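Local coordinates for protein plantazolicin methyltransferase BamL (Bacillus amyloliquefaciens subsp. plantarum, PDB 5DLY) that probably transfers methyl groups from S-adenosylmethionine to the N-terminal amine of desmethyl-plantazolicin, an azole-containing peptide antibiotic, at residues A[210-215]-A[219-224]; A[45-50]-A[155-160]; A[38-43]-A[128-133]. All blocks are in the same frame, centred on the assembly; numbering follows the deposited sequence.

Contact 1 of 3, residues A[210-215]-A[219-224]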
loop_
_atom_site.group_PDB
_atom_site.type_symbol
_atom_site.label_atom_id
_atom_site.label_comp_id
_atom_site.label_asym_id
_atom_site.label_seq_id
_atom_site.Cartn_x
_atom_site.Cartn_y
_atom_site.Cartn_z
ATOM N N SER A 210 -8.745 14.478 5.905
ATOM C CA SER A 210 -9.956 13.746 5.546
ATOM C C SER A 210 -9.605 12.342 5.078
ATOM O O SER A 210 -8.432 12.005 4.963
ATOM C CB SER A 210 -10.703 14.497 4.438
ATOM O OG SER A 210 -9.900 14.584 3.273
ATOM N N PHE A 211 -10.618 11.520 4.827
ATOM C CA PHE A 211 -10.384 10.177 4.300
ATOM C C PHE A 211 -11.354 9.801 3.191
ATOM O O PHE A 211 -12.424 10.386 3.052
ATOM C CB PHE A 211 -10.409 9.117 5.420
ATOM C CG PHE A 211 -11.789 8.646 5.798
ATOM C CD1 PHE A 211 -12.537 9.329 6.758
ATOM C CD2 PHE A 211 -12.338 7.507 5.209
ATOM C CE1 PHE A 211 -13.808 8.891 7.109
ATOM C CE2 PHE A 211 -13.607 7.063 5.554
ATOM C CZ PHE A 211 -14.342 7.756 6.510
ATOM N N HIS A 212 -10.963 8.805 2.401
ATOM C CA HIS A 212 -11.877 8.159 1.472
ATOM C C HIS A 212 -11.544 6.681 1.417
ATOM O O HIS A 212 -10.367 6.311 1.428
ATOM C CB HIS A 212 -11.785 8.762 0.068
ATOM C CG HIS A 212 -12.712 8.120 -0.921
ATOM N ND1 HIS A 212 -13.996 8.571 -1.141
ATOM C CD2 HIS A 212 -12.547 7.049 -1.732
ATOM C CE1 HIS A 212 -14.577 7.816 -2.060
ATOM N NE2 HIS A 212 -13.719 6.883 -2.434
ATOM N N VAL A 213 -12.572 5.845 1.348
ATOM C CA VAL A 213 -12.389 4.403 1.184
ATOM C C VAL A 213 -13.320 3.908 0.084
ATOM O O VAL A 213 -14.435 4.413 -0.075
ATOM C CB VAL A 213 -12.630 3.616 2.498
ATOM C CG1 VAL A 213 -12.319 2.143 2.326
ATOM C CG2 VAL A 213 -11.778 4.155 3.641
ATOM N N GLY A 214 -12.853 2.923 -0.682
ATOM C CA GLY A 214 -13.665 2.336 -1.742
ATOM C C GLY A 214 -13.018 1.072 -2.256
ATOM O O GLY A 214 -11.823 0.858 -2.065
ATOM N N ASN A 215 -13.805 0.229 -2.909
ATOM C CA ASN A 215 -13.246 -0.991 -3.479
ATOM C C ASN A 215 -13.196 -0.996 -5.002
ATOM O O ASN A 215 -12.853 -2.012 -5.609
ATOM C CB ASN A 215 -13.937 -2.238 -2.920
ATOM C CG ASN A 215 -15.401 -2.309 -3.276
ATOM O OD1 ASN A 215 -15.893 -1.553 -4.114
ATOM N ND2 ASN A 215 -16.114 -3.224 -2.632
ATOM N N GLY A 219 -8.219 3.544 -7.330
ATOM C CA GLY A 219 -8.153 4.286 -6.074
ATOM C C GLY A 219 -9.394 4.216 -5.204
ATOM O O GLY A 219 -9.540 5.016 -4.287
ATOM N N GLY A 220 -10.282 3.268 -5.497
ATOM C CA GLY A 220 -11.540 3.131 -4.760
ATOM C C GLY A 220 -12.540 4.233 -5.062
ATOM O O GLY A 220 -13.503 4.423 -4.303
ATOM N N PHE A 221 -12.303 4.972 -6.146
ATOM C CA PHE A 221 -13.219 6.026 -6.581
ATOM C C PHE A 221 -14.176 5.464 -7.615
ATOM O O PHE A 221 -13.747 4.848 -8.588
ATOM C CB PHE A 221 -12.454 7.226 -7.144
ATOM C CG PHE A 221 -11.545 7.887 -6.144
ATOM C CD1 PHE A 221 -12.074 8.564 -5.050
ATOM C CD2 PHE A 221 -10.163 7.827 -6.296
ATOM C CE1 PHE A 221 -11.229 9.166 -4.118
ATOM C CE2 PHE A 221 -9.317 8.432 -5.372
ATOM C CZ PHE A 221 -9.856 9.100 -4.285
ATOM N N ASP A 222 -15.472 5.660 -7.388
ATOM C CA ASP A 222 -16.490 5.159 -8.314
ATOM C C ASP A 222 -16.336 5.815 -9.677
ATOM O O ASP A 222 -15.969 6.984 -9.767
ATOM C CB ASP A 222 -17.895 5.417 -7.775
ATOM C CG ASP A 222 -18.963 4.752 -8.611
ATOM O OD1 ASP A 222 -19.156 3.529 -8.463
ATOM O OD2 ASP A 222 -19.603 5.455 -9.423
ATOM N N GLU A 223 -16.648 5.067 -10.734
ATOM C CA GLU A 223 -16.481 5.552 -12.100
ATOM C C GLU A 223 -17.288 6.814 -12.436
ATOM O O GLU A 223 -16.971 7.502 -13.406
ATOM C CB GLU A 223 -16.808 4.441 -13.100
ATOM C CG GLU A 223 -18.276 4.051 -13.128
ATOM C CD GLU A 223 -18.536 2.828 -13.985
ATOM O OE1 GLU A 223 -17.585 2.055 -14.232
ATOM O OE2 GLU A 223 -19.698 2.639 -14.401
ATOM N N THR A 224 -18.318 7.104 -11.637
ATOM C CA THR A 224 -19.143 8.314 -11.814
ATOM C C THR A 224 -18.680 9.514 -10.978
ATOM O O THR A 224 -19.257 10.606 -11.078
ATOM C CB THR A 224 -20.630 8.066 -11.491
ATOM O OG1 THR A 224 -20.775 7.708 -10.113
ATOM C CG2 THR A 224 -21.221 6.978 -12.382
HETATM O O HOH W 1 -16.223 5.093 -2.785
#
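Two glycines, G214 and G220, bring their CA atoms to 3.8 Å of each other and, having no side chains, pack backbone on backbone. At this pinch the CA of G214 donates a CA-H...O contact to the O of G220 at 3.3 Å, nearly straight at the hydrogen (164°). The same G220 oxygen takes a hydrogen bond from NE2 of H212 at 3.1 Å; it lies in the imidazole plane, while the nitrogen sits well above the plane of the carbonyl. A water also donates to that oxygen, and more weakly to the O of V213. All this belongs to the chain reversal after strand 209-214, the outermost strand at this side of the Rossmann-like sheet and antiparallel to strand 258-265. One face of the H212 ring is covered by F221, whose CE1 approaches CD2 of H212 to 3.5 Å in an offset stack, planes 28° apart. H212 CG is anti to the backbone N (chi1 180°), which swings the ring off the strand toward the returning loop. F221 stacks in turn on W261 of strand 258-265 and touches L231 of helix 226-232.

Contact 2 of 3, residues A[45-50]-A[155-160]; sequences IETFLS and CIYIVD. With 5D7 (prop-2-en-1-yl 2-[(1S)-1-amino-4-carbamimidamidobutyl]-1,3-thiazole-4-carboxylate), chain B.
Y157 reaches from strand 154-160 to the helix turn that carries T47 and F48, and can be followed outward atom by atom. Its CB sets off with CG anti to the backbone N (chi1 -178°), carrying the ring away from the strand toward the helix. On the rim, CD2 is the first atom to meet the helix: it lies 3.9 Å from CB of F48 and 4.1 Å from CD2 of F48, at the edge of that phenyl ring and near its plane. Farther out, CE2 and CZ pass the methyl CG2 of T47, with CZ at 4.1 Å. The two side chains cross at about a right angle. This is the layered packing of a Rossmann-like methyltransferase sheet, with helix 23-56 lying against its central strands and W261 of neighbouring strand 258-265 stacking on the Y157 ring. At the tip, OH is 3.9 Å from CG2 of T47 and 2.7 Å from a water that donates a hydrogen bond to OG1 of T47; that threonine hydroxyl is in addition hydrogen-bonded to the O of I43, one turn back in the helix. Within the strand, CG2 of V159 lies over one face of the tyrosine ring, toward its rim. The strand ends at D160, whose carboxylate grips the guanidinium of the substrate analogue 5D7: OD1 accepts from NE at 2.9 Å and OD2 from NH2 at 2.9 Å. G134 N also donates to OD2.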
loop_
_atom_site.group_PDB
_atom_site.type_symbol
_atom_site.label_atom_id
_atom_site.label_comp_id
_atom_site.label_asym_id
_atom_site.label_seq_id
_atom_site.Cartn_x
_atom_site.Cartn_y
_atom_site.Cartn_z
ATOM N N ILE A 45 0.814 3.071 -8.042
ATOM C CA ILE A 45 1.735 4.216 -8.012
ATOM C C ILE A 45 1.204 5.366 -8.875
ATOM O O ILE A 45 1.132 6.511 -8.424
ATOM C CB ILE A 45 3.161 3.826 -8.465
ATOM C CG1 ILE A 45 3.785 2.812 -7.490
ATOM C CG2 ILE A 45 4.026 5.076 -8.628
ATOM C CD1 ILE A 45 5.003 2.084 -8.045
ATOM N N GLU A 46 0.805 5.058 -10.110
ATOM C CA GLU A 46 0.302 6.115 -10.983
ATOM C C GLU A 46 -1.006 6.712 -10.472
ATOM O O GLU A 46 -1.322 7.873 -10.763
ATOM C CB GLU A 46 0.167 5.637 -12.437
ATOM C CG GLU A 46 1.488 5.260 -13.110
ATOM C CD GLU A 46 2.508 6.396 -13.189
ATOM O OE1 GLU A 46 2.139 7.576 -13.051
ATOM O OE2 GLU A 46 3.706 6.103 -13.391
ATOM N N THR A 47 -1.752 5.936 -9.684
ATOM C CA THR A 47 -2.979 6.429 -9.075
ATOM C C THR A 47 -2.617 7.512 -8.071
ATOM O O THR A 47 -3.199 8.589 -8.117
ATOM C CB THR A 47 -3.800 5.300 -8.424
ATOM O OG1 THR A 47 -4.242 4.397 -9.440
ATOM C CG2 THR A 47 -5.033 5.843 -7.696
ATOM N N PHE A 48 -1.636 7.266 -7.198
ATOM C CA PHE A 48 -1.308 8.320 -6.240
ATOM C C PHE A 48 -0.629 9.528 -6.882
ATOM O O PHE A 48 -0.846 10.654 -6.448
ATOM C CB PHE A 48 -0.637 7.823 -4.936
ATOM C CG PHE A 48 0.809 7.383 -5.067
ATOM C CD1 PHE A 48 1.826 8.286 -5.385
ATOM C CD2 PHE A 48 1.161 6.076 -4.748
ATOM C CE1 PHE A 48 3.156 7.866 -5.438
ATOM C CE2 PHE A 48 2.485 5.653 -4.793
ATOM C CZ PHE A 48 3.481 6.549 -5.147
ATOM N N LEU A 49 0.161 9.295 -7.931
ATOM C CA LEU A 49 0.772 10.408 -8.667
ATOM C C LEU A 49 -0.267 11.253 -9.386
ATOM O O LEU A 49 -0.181 12.489 -9.382
ATOM C CB LEU A 49 1.838 9.903 -9.629
ATOM C CG LEU A 49 3.063 9.295 -8.952
ATOM C CD1 LEU A 49 3.965 8.675 -10.000
ATOM C CD2 LEU A 49 3.818 10.321 -8.119
ATOM N N SER A 50 -1.255 10.600 -9.988
ATOM C CA SER A 50 -2.316 11.334 -10.664
ATOM C C SER A 50 -3.147 12.119 -9.657
ATOM O O SER A 50 -3.497 13.270 -9.910
ATOM C CB SER A 50 -3.202 10.396 -11.474
ATOM O OG SER A 50 -4.274 11.124 -12.059
ATOM N N CYS A 155 -0.871 12.988 1.045
ATOM C CA CYS A 155 -1.781 11.881 1.279
ATOM C C CYS A 155 -1.043 10.616 1.676
ATOM O O CYS A 155 0.101 10.400 1.268
ATOM C CB CYS A 155 -2.662 11.606 0.052
ATOM S SG CYS A 155 -1.715 11.177 -1.416
ATOM N N ILE A 156 -1.712 9.808 2.495
ATOM C CA ILE A 156 -1.375 8.390 2.666
ATOM C C ILE A 156 -2.300 7.626 1.732
ATOM O O ILE A 156 -3.514 7.830 1.782
ATOM C CB ILE A 156 -1.612 7.886 4.109
ATOM C CG1 ILE A 156 -0.912 8.794 5.123
ATOM C CG2 ILE A 156 -1.110 6.445 4.258
ATOM C CD1 ILE A 156 -1.125 8.419 6.576
ATOM N N TYR A 157 -1.744 6.745 0.903
ATOM C CA TYR A 157 -2.547 5.860 0.058
ATOM C C TYR A 157 -2.285 4.413 0.463
ATOM O O TYR A 157 -1.142 3.959 0.452
ATOM C CB TYR A 157 -2.253 6.095 -1.432
ATOM C CG TYR A 157 -3.081 5.261 -2.395
ATOM C CD1 TYR A 157 -4.443 5.052 -2.175
ATOM C CD2 TYR A 157 -2.504 4.697 -3.545
ATOM C CE1 TYR A 157 -5.210 4.296 -3.065
ATOM C CE2 TYR A 157 -3.261 3.948 -4.441
ATOM C CZ TYR A 157 -4.615 3.741 -4.184
ATOM O OH TYR A 157 -5.381 2.993 -5.054
ATOM N N ILE A 158 -3.353 3.703 0.817
ATOM C CA ILE A 158 -3.287 2.343 1.352
ATOM C C ILE A 158 -4.073 1.433 0.425
ATOM O O ILE A 158 -5.229 1.727 0.109
ATOM C CB ILE A 158 -3.934 2.266 2.764
ATOM C CG1 ILE A 158 -3.272 3.252 3.738
ATOM C CG2 ILE A 158 -3.863 0.843 3.321
ATOM C CD1 ILE A 158 -4.008 3.427 5.057
ATOM N N VAL A 159 -3.448 0.350 -0.036
ATOM C CA VAL A 159 -4.124 -0.647 -0.862
ATOM C C VAL A 159 -3.893 -1.979 -0.174
ATOM O O VAL A 159 -2.771 -2.321 0.120
ATOM C CB VAL A 159 -3.559 -0.688 -2.305
ATOM C CG1 VAL A 159 -4.334 -1.680 -3.170
ATOM C CG2 VAL A 159 -3.617 0.696 -2.928
ATOM N N ASP A 160 -4.954 -2.725 0.104
ATOM C CA ASP A 160 -4.794 -4.016 0.752
ATOM C C ASP A 160 -5.908 -4.992 0.424
ATOM O O ASP A 160 -6.927 -4.622 -0.168
ATOM C CB ASP A 160 -4.685 -3.844 2.275
ATOM C CG ASP A 160 -3.875 -4.964 2.950
ATOM O OD1 ASP A 160 -3.120 -5.694 2.253
ATOM O OD2 ASP A 160 -3.978 -5.085 4.194
HETATM O O9 5D7 B . -2.535 -8.381 -3.663
HETATM C C6 5D7 B . -2.603 -9.576 -3.417
HETATM O O7 5D7 B . -3.505 -10.434 -4.144
HETATM C C8 5D7 B . -4.446 -9.913 -5.087
HETATM C C2 5D7 B . -1.744 -10.204 -2.384
HETATM N N3 5D7 B . -0.717 -9.536 -1.794
HETATM C C4 5D7 B . -0.025 -10.240 -0.886
HETATM S S5 5D7 B . -0.693 -11.838 -0.791
HETATM C C1 5D7 B . -1.913 -11.533 -1.973
HETATM C CA 5D7 B . 1.140 -9.862 -0.060
HETATM N N 5D7 B . 1.621 -8.572 -0.540
HETATM C CB 5D7 B . 0.790 -9.791 1.433
HETATM C CG 5D7 B . -0.544 -9.119 1.778
HETATM C CD 5D7 B . -0.436 -8.474 3.151
HETATM N NE 5D7 B . -1.742 -7.956 3.539
HETATM C CZ 5D7 B . -2.734 -8.590 4.167
HETATM N NH2 5D7 B . -3.809 -7.980 4.420
HETATM N NH1 5D7 B . -2.600 -9.801 4.535
HETATM C C3 5D7 B . -5.275 -11.057 -5.610
HETATM C C5 5D7 B . -5.710 -11.069 -6.855
HETATM O O HOH W 2 -5.360 2.467 -7.693
#

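Contact 3 of 3, residues A[38-43]-A[128-133]. With SAH (S-adenosyl-L-homocysteine), chain C; 5D7 (prop-2-en-1-yl 2-[(1S)-1-amino-4-carbamimidamidobutyl]-1,3-thiazole-4-carboxylate), chain B.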
loop_
_atom_site.group_PDB
_atom_site.type_symbol
_atom_site.label_atom_id
_atom_site.label_comp_id
_atom_site.label_asym_id
_atom_site.label_seq_id
_atom_site.Cartn_x
_atom_site.Cartn_y
_atom_site.Cartn_z
ATOM N N SER A 38 2.656 -7.963 -9.219
ATOM C CA SER A 38 3.592 -6.993 -9.794
ATOM C C SER A 38 2.918 -5.996 -10.735
ATOM O O SER A 38 3.279 -4.828 -10.725
ATOM C CB SER A 38 4.780 -7.675 -10.475
ATOM O OG SER A 38 4.353 -8.534 -11.509
ATOM N N SER A 39 1.936 -6.434 -11.528
ATOM C CA SER A 39 1.332 -5.528 -12.509
ATOM C C SER A 39 0.465 -4.441 -11.879
ATOM O O SER A 39 0.301 -3.367 -12.461
ATOM C CB SER A 39 0.571 -6.280 -13.615
ATOM O OG SER A 39 -0.595 -6.920 -13.128
ATOM N N ILE A 40 -0.085 -4.711 -10.696
ATOM C CA ILE A 40 -0.887 -3.701 -9.994
ATOM C C ILE A 40 -0.001 -2.614 -9.368
ATOM O O ILE A 40 -0.469 -1.515 -9.080
ATOM C CB ILE A 40 -1.860 -4.328 -8.963
ATOM C CG1 ILE A 40 -3.025 -3.383 -8.631
ATOM C CG2 ILE A 40 -1.138 -4.731 -7.690
ATOM C CD1 ILE A 40 -4.111 -3.310 -9.685
ATOM N N ARG A 41 1.279 -2.920 -9.163
ATOM C CA ARG A 41 2.212 -1.956 -8.576
ATOM C C ARG A 41 2.213 -0.614 -9.321
ATOM O O ARG A 41 2.003 0.441 -8.712
ATOM C CB ARG A 41 3.622 -2.558 -8.540
ATOM C CG ARG A 41 4.435 -2.188 -7.321
ATOM C CD ARG A 41 5.309 -3.359 -6.874
ATOM N NE ARG A 41 6.136 -3.885 -7.960
ATOM C CZ ARG A 41 6.647 -5.115 -8.014
ATOM N NH1 ARG A 41 6.426 -5.998 -7.046
ATOM N NH2 ARG A 41 7.385 -5.468 -9.054
ATOM N N SER A 42 2.431 -0.646 -10.638
ATOM C CA SER A 42 2.469 0.590 -11.414
ATOM C C SER A 42 1.120 1.294 -11.428
ATOM O O SER A 42 1.066 2.521 -11.467
ATOM C CB SER A 42 2.950 0.362 -12.850
ATOM O OG SER A 42 2.053 -0.458 -13.576
ATOM N N ILE A 43 0.035 0.523 -11.426
ATOM C CA ILE A 43 -1.296 1.129 -11.372
ATOM C C ILE A 43 -1.530 1.879 -10.058
ATOM O O ILE A 43 -1.984 3.028 -10.059
ATOM C CB ILE A 43 -2.395 0.104 -11.677
ATOM C CG1 ILE A 43 -2.252 -0.335 -13.129
ATOM C CG2 ILE A 43 -3.783 0.678 -11.410
ATOM C CD1 ILE A 43 -2.993 -1.609 -13.447
ATOM N N PHE A 128 3.033 5.754 1.170
ATOM C CA PHE A 128 2.420 4.650 0.428
ATOM C C PHE A 128 2.471 3.384 1.271
ATOM O O PHE A 128 3.523 3.024 1.809
ATOM C CB PHE A 128 3.240 4.451 -0.851
ATOM C CG PHE A 128 2.614 3.555 -1.904
ATOM C CD1 PHE A 128 1.241 3.507 -2.135
ATOM C CD2 PHE A 128 3.453 2.796 -2.728
ATOM C CE1 PHE A 128 0.719 2.719 -3.155
ATOM C CE2 PHE A 128 2.937 2.011 -3.737
ATOM C CZ PHE A 128 1.567 1.970 -3.953
ATOM N N ILE A 129 1.328 2.722 1.422
ATOM C CA ILE A 129 1.274 1.456 2.157
ATOM C C ILE A 129 0.601 0.441 1.244
ATOM O O ILE A 129 -0.631 0.290 1.243
ATOM C CB ILE A 129 0.487 1.569 3.486
ATOM C CG1 ILE A 129 0.908 2.811 4.298
ATOM C CG2 ILE A 129 0.679 0.303 4.297
ATOM C CD1 ILE A 129 0.142 2.969 5.605
ATOM N N HIS A 130 1.409 -0.259 0.452
ATOM C CA HIS A 130 0.884 -1.096 -0.615
ATOM C C HIS A 130 0.959 -2.571 -0.250
ATOM O O HIS A 130 2.040 -3.127 -0.038
ATOM C CB HIS A 130 1.675 -0.816 -1.907
ATOM C CG HIS A 130 1.093 -1.444 -3.138
ATOM N ND1 HIS A 130 -0.045 -0.978 -3.758
ATOM C CD2 HIS A 130 1.542 -2.473 -3.895
ATOM C CE1 HIS A 130 -0.296 -1.721 -4.823
ATOM N NE2 HIS A 130 0.660 -2.629 -4.935
ATOM N N LEU A 131 -0.215 -3.201 -0.207
ATOM C CA LEU A 131 -0.350 -4.643 0.005
ATOM C C LEU A 131 0.383 -5.168 1.254
ATOM O O LEU A 131 1.005 -6.247 1.230
ATOM C CB LEU A 131 0.006 -5.418 -1.292
ATOM C CG LEU A 131 -0.721 -4.988 -2.577
ATOM C CD1 LEU A 131 -0.248 -5.798 -3.781
ATOM C CD2 LEU A 131 -2.235 -5.100 -2.415
ATOM N N CYS A 132 0.307 -4.417 2.351
ATOM C CA CYS A 132 0.963 -4.867 3.592
ATOM C C CYS A 132 0.299 -4.465 4.908
ATOM O O CYS A 132 0.757 -4.887 5.964
ATOM C CB CYS A 132 2.435 -4.442 3.622
ATOM S SG CYS A 132 2.733 -2.662 3.623
ATOM N N PHE A 133 -0.752 -3.649 4.845
ATOM C CA PHE A 133 -1.398 -3.112 6.059
ATOM C C PHE A 133 -1.793 -4.203 7.061
ATOM O O PHE A 133 -1.518 -4.086 8.257
ATOM C CB PHE A 133 -2.617 -2.281 5.658
ATOM C CG PHE A 133 -3.144 -1.376 6.738
ATOM C CD1 PHE A 133 -2.330 -0.441 7.354
ATOM C CD2 PHE A 133 -4.479 -1.449 7.112
ATOM C CE1 PHE A 133 -2.832 0.403 8.338
ATOM C CE2 PHE A 133 -4.991 -0.599 8.083
ATOM C CZ PHE A 133 -4.167 0.328 8.695
HETATM N N SAH C . 4.787 -2.839 -0.372
HETATM C CA SAH C . 5.168 -4.174 -0.938
HETATM C CB SAH C . 4.701 -5.284 -0.001
HETATM C CG SAH C . 5.767 -6.377 0.112
HETATM S SD SAH C . 5.175 -7.804 0.984
HETATM C C SAH C . 4.530 -4.360 -2.287
HETATM O O SAH C . 3.969 -3.432 -2.857
HETATM O OXT SAH C . 4.542 -5.451 -2.856
HETATM C "C5'" SAH C . 4.915 -7.183 2.621
HETATM C "C4'" SAH C . 6.140 -6.493 3.206
HETATM O "O4'" SAH C . 5.775 -5.838 4.429
HETATM C "C3'" SAH C . 7.252 -7.475 3.575
HETATM O "O3'" SAH C . 8.472 -7.117 2.897
HETATM C "C2'" SAH C . 7.367 -7.373 5.091
HETATM O "O2'" SAH C . 8.687 -7.552 5.614
HETATM C "C1'" SAH C . 6.868 -5.957 5.329
HETATM N N9 SAH C . 6.416 -5.670 6.709
HETATM C C8 SAH C . 5.580 -6.417 7.462
HETATM N N7 SAH C . 5.388 -5.847 8.672
HETATM C C5 SAH C . 6.101 -4.709 8.694
HETATM C C6 SAH C . 6.332 -3.645 9.679
HETATM N N6 SAH C . 5.719 -3.712 10.876
HETATM N N1 SAH C . 7.148 -2.617 9.323
HETATM C C2 SAH C . 7.746 -2.579 8.115
HETATM N N3 SAH C . 7.578 -3.525 7.153
HETATM C C4 SAH C . 6.784 -4.599 7.402
HETATM O O9 5D7 B . -2.535 -8.381 -3.663
HETATM C C6 5D7 B . -2.603 -9.576 -3.417
HETATM O O7 5D7 B . -3.505 -10.434 -4.144
HETATM C C8 5D7 B . -4.446 -9.913 -5.087
HETATM C C2 5D7 B . -1.744 -10.204 -2.384
HETATM N N3 5D7 B . -0.717 -9.536 -1.794
HETATM C C4 5D7 B . -0.025 -10.240 -0.886
HETATM S S5 5D7 B . -0.693 -11.838 -0.791
HETATM C C1 5D7 B . -1.913 -11.533 -1.973
HETATM C CA 5D7 B . 1.140 -9.862 -0.060
HETATM N N 5D7 B . 1.621 -8.572 -0.540
HETATM C CB 5D7 B . 0.790 -9.791 1.433
HETATM C CG 5D7 B . -0.544 -9.119 1.778
HETATM C CD 5D7 B . -0.436 -8.474 3.151
HETATM N NE 5D7 B . -1.742 -7.956 3.539
HETATM C CZ 5D7 B . -2.734 -8.590 4.167
HETATM N NH2 5D7 B . -3.809 -7.980 4.420
HETATM N NH1 5D7 B . -2.600 -9.801 4.535
HETATM C C3 5D7 B . -5.275 -11.057 -5.610
HETATM C C5 5D7 B . -5.710 -11.069 -6.855
#
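I40 packs against H130 and L131, and packing is what joins the helix turn 38-43 to the end of strand 124-130. The branch methyl CG2 of I40 lies at the edge of the imidazole, near its plane, and also makes an apolar contact with the methyl CD1 of L131 at 4.1 Å. CG2 of I40 stands between the backbone N and the carbonyl carbon, with CG1 taking the place anti to N (chi1 -159°). R41 adds mostly backbone: its CA comes obliquely to the histidine ring, while the guanidinium leads away and lies with one face over CA of S38. Just past the strand, CG of L131 lies over one face of the H130 ring, toward its rim, 3.5 Å above the plane.

No hydrogen bond joins the two segments; the carbonyl oxygens of H130 and L131 bond to the bound molecules. That of H130 accepts from the amino nitrogen N of S-adenosyl-L-homocysteine at 2.8 Å. One residue on, the O of L131 accepts from the amine N of 5D7 at 3.0 Å. Consecutive carbonyls thus hold the amino groups of cofactor product and substrate analogue, consistent with a role in bringing methyl donor and acceptor together.

Van der Waals contacts complete the pocket. Both methyls of L131 approach the ester carbonyl O9 of the analogue, CD1 at 3.5 Å. CB of C132 rests 3.7 Å from the ribose O4' of S-adenosyl-L-homocysteine. L131 has positive phi (53°) where the strand gives way to the loop.

Strand 124-130 lies between strands 62-66 and 154-160 in the sheet, helix 23-56 passes over it, and R41 and F128 both touch V73 of helix 72-80 beside it.

In the fold
All three contacts reach the same seven-stranded mixed sheet. Contacts 2 and 3 share helix 23-56, lie on the neighbouring parallel strands 154-160 and 124-130, and have centres 8 Å apart; both touch 5D7. Their segments alternate along the chain, helix turns first and strands later, so the strands formed later in the chain are laid against a helix that comes before them. Contact 1 follows in sequence at the sheet edge, separated from strand 154-160 by strand 258-265. Its centre is 11 Å from that of contact 2 and 16 Å from that of contact 3. G219 still touches T47 and Y157, joining the edge loop to the helix and strand of contact 2, a strand that ends at D160 in the 5D7 pocket.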